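Local coordinates for proline iminopeptidase (Streptomyces halstedii, PDB 3WMR), which adopts the alpha/beta hydrolase fold of the S33 peptidases and is an amidohydrolase that acts on polyketide substrates, probably through a serine nucleophile, at residues E286-S291 and L297-R302. Sequence-based numbering, arbitrary orientation.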
loop_
_atom_site.group_PDB
_atom_site.type_symbol
_atom_site.label_atom_id
_atom_site.label_comp_id
_atom_site.label_asym_id
_atom_site.label_seq_id
_atom_site.Cartn_x
_atom_site.Cartn_y
_atom_site.Cartn_z
ATOM N N GLU A 286 3.288 -8.750 -13.377
ATOM C CA GLU A 286 3.883 -9.883 -12.678
ATOM C C GLU A 286 2.893 -10.428 -11.670
ATOM O O GLU A 286 2.321 -9.656 -10.897
ATOM C CB GLU A 286 5.149 -9.444 -11.936
ATOM C CG GLU A 286 6.287 -9.016 -12.832
ATOM C CD GLU A 286 6.954 -10.179 -13.557
ATOM O OE1 GLU A 286 6.650 -11.359 -13.273
ATOM O OE2 GLU A 286 7.803 -9.887 -14.420
ATOM N N VAL A 287 2.707 -11.748 -11.679
ATOM C CA VAL A 287 1.838 -12.434 -10.727
ATOM C C VAL A 287 2.670 -13.438 -9.946
ATOM O O VAL A 287 3.346 -14.274 -10.528
ATOM C CB VAL A 287 0.686 -13.164 -11.437
ATOM C CG1 VAL A 287 -0.260 -13.799 -10.425
ATOM C CG2 VAL A 287 -0.087 -12.200 -12.336
ATOM N N LEU A 288 2.661 -13.318 -8.628
ATOM C CA LEU A 288 3.369 -14.249 -7.784
ATOM C C LEU A 288 2.380 -15.339 -7.376
ATOM O O LEU A 288 1.413 -15.112 -6.632
ATOM C CB LEU A 288 4.016 -13.532 -6.609
ATOM C CG LEU A 288 5.301 -12.804 -7.043
ATOM C CD1 LEU A 288 4.994 -11.614 -7.946
ATOM C CD2 LEU A 288 6.124 -12.352 -5.846
ATOM N N GLU A 289 2.636 -16.527 -7.903
ATOM C CA GLU A 289 1.647 -17.605 -7.935
ATOM C C GLU A 289 1.308 -18.211 -6.583
ATOM O O GLU A 289 0.271 -18.845 -6.448
ATOM C CB GLU A 289 2.109 -18.705 -8.897
ATOM C CG GLU A 289 2.266 -18.255 -10.346
ATOM C CD GLU A 289 0.970 -17.765 -10.989
ATOM O OE1 GLU A 289 -0.126 -17.973 -10.428
ATOM O OE2 GLU A 289 1.050 -17.155 -12.080
ATOM N N ASN A 290 2.158 -18.008 -5.583
ATOM C CA ASN A 290 1.876 -18.503 -4.237
ATOM C C ASN A 290 1.711 -17.381 -3.222
ATOM O O ASN A 290 1.927 -17.575 -2.015
ATOM C CB ASN A 290 2.963 -19.477 -3.804
ATOM C CG ASN A 290 3.109 -20.642 -4.767
ATOM O OD1 ASN A 290 2.130 -21.105 -5.362
ATOM N ND2 ASN A 290 4.330 -21.108 -4.934
ATOM N N SER A 291 1.283 -16.215 -3.714
ATOM C CA SER A 291 1.100 -15.038 -2.879
ATOM C C SER A 291 -0.346 -14.540 -2.993
ATOM O O SER A 291 -1.053 -14.833 -3.963
ATOM C CB SER A 291 2.056 -13.906 -3.295
ATOM O OG SER A 291 3.427 -14.227 -3.118
ATOM N N LEU A 297 6.315 -11.082 1.750
ATOM C CA LEU A 297 6.358 -11.943 2.931
ATOM C C LEU A 297 6.081 -13.385 2.546
ATOM O O LEU A 297 6.730 -14.309 3.034
ATOM C CB LEU A 297 5.321 -11.474 3.961
ATOM C CG LEU A 297 5.710 -10.213 4.738
ATOM C CD1 LEU A 297 4.545 -9.706 5.564
ATOM C CD2 LEU A 297 6.913 -10.488 5.634
ATOM N N GLU A 298 5.107 -13.561 1.663
ATOM C CA GLU A 298 4.645 -14.865 1.244
ATOM C C GLU A 298 5.624 -15.570 0.333
ATOM O O GLU A 298 5.814 -16.783 0.457
ATOM C CB GLU A 298 3.271 -14.744 0.572
ATOM C CG GLU A 298 2.199 -14.306 1.557
ATOM C CD GLU A 298 0.968 -13.733 0.887
ATOM O OE1 GLU A 298 1.121 -13.038 -0.137
ATOM O OE2 GLU A 298 -0.145 -14.012 1.373
ATOM N N GLU A 299 6.238 -14.826 -0.585
ATOM C CA GLU A 299 7.287 -15.376 -1.448
ATOM C C GLU A 299 8.494 -14.455 -1.390
ATOM O O GLU A 299 8.784 -13.747 -2.354
ATOM C CB GLU A 299 6.785 -15.512 -2.885
ATOM C CG GLU A 299 5.649 -16.499 -3.031
ATOM C CD GLU A 299 5.295 -16.752 -4.474
ATOM O OE1 GLU A 299 6.100 -17.417 -5.137
ATOM O OE2 GLU A 299 4.216 -16.313 -4.942
ATOM N N PRO A 300 9.192 -14.451 -0.240
ATOM C CA PRO A 300 10.211 -13.434 0.016
ATOM C C PRO A 300 11.266 -13.344 -1.077
ATOM O O PRO A 300 11.634 -12.242 -1.507
ATOM C CB PRO A 300 10.848 -13.878 1.338
ATOM C CG PRO A 300 9.930 -14.876 1.935
ATOM C CD PRO A 300 9.132 -15.474 0.819
ATOM N N GLU A 301 11.746 -14.493 -1.531
ATOM C CA GLU A 301 12.837 -14.540 -2.505
ATOM C C GLU A 301 12.364 -14.183 -3.906
ATOM O O GLU A 301 13.022 -13.421 -4.596
ATOM C CB GLU A 301 13.489 -15.921 -2.505
ATOM C CG GLU A 301 14.122 -16.261 -1.169
ATOM C CD GLU A 301 14.155 -17.747 -0.880
ATOM O OE1 GLU A 301 15.181 -18.205 -0.340
ATOM O OE2 GLU A 301 13.167 -18.457 -1.189
ATOM N N ARG A 302 11.226 -14.730 -4.322
ATOM C CA ARG A 302 10.698 -14.457 -5.663
ATOM C C ARG A 302 10.300 -12.973 -5.850
ATOM O O ARG A 302 10.517 -12.392 -6.909
ATOM C CB ARG A 302 9.519 -15.388 -5.966
ATOM C CG ARG A 302 8.914 -15.242 -7.360
ATOM C CD ARG A 302 9.948 -15.468 -8.448
ATOM N NE ARG A 302 9.493 -14.996 -9.761
ATOM C CZ ARG A 302 10.299 -14.753 -10.794
ATOM N NH1 ARG A 302 11.617 -14.925 -10.694
ATOM N NH2 ARG A 302 9.787 -14.325 -11.938
HETATM O O HOH W 1 5.703 -17.182 -7.655
#
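The carboxylate of E299 reaches into the turn that follows the last strand, and one oxygen, OE2, grips it directly. E299 OE2 accepts from the backbone N of N290 at 2.7 Å and from OG of S291 at 2.9 Å. The two donors arrive differently: the amide comes from above the carboxylate plane, 53° out of it, in a bent bond, whereas the hydroxyl lies on the anti side, only 18° from the plane. An extended chain beyond CG (chi2 -172°) carries the E299 carboxylate this far, and OG of S291 lies against that chain, 3.2 Å from CG of E299. The other oxygen, E299 OE1, takes a hydrogen bond from a water at 2.6 Å, and the same water accepts from the backbone N of E289. Two successive amides of the type I beta turn L288-S291 are thus held by one carboxylate, one directly and one through water; the turn's own bond runs from N of S291 to O of L288.

Carbon also meets carboxylate oxygen in van der Waals contact: CB of L288 sits 3.2 Å from OE2 of E299, and OE1 of E298 lies 3.4 Å from CB of S291, while E298 OE2 is bound by OG of S292 and N of R205. Apolar packing is thinner, with CD2 of L288 facing the aliphatic part of R302, 4.3 Å from its CG.

The short connection 292-296, which runs into helix 295-298, carries H293, the probable catalytic histidine. L288 also packs on F303 of helix 300-312 and L261 of neighbouring strand 258-263. The contact joins the end of edge strand 283-288 to the break between helices 295-298 and 300-312, where E299 is the N-cap residue of the second helix.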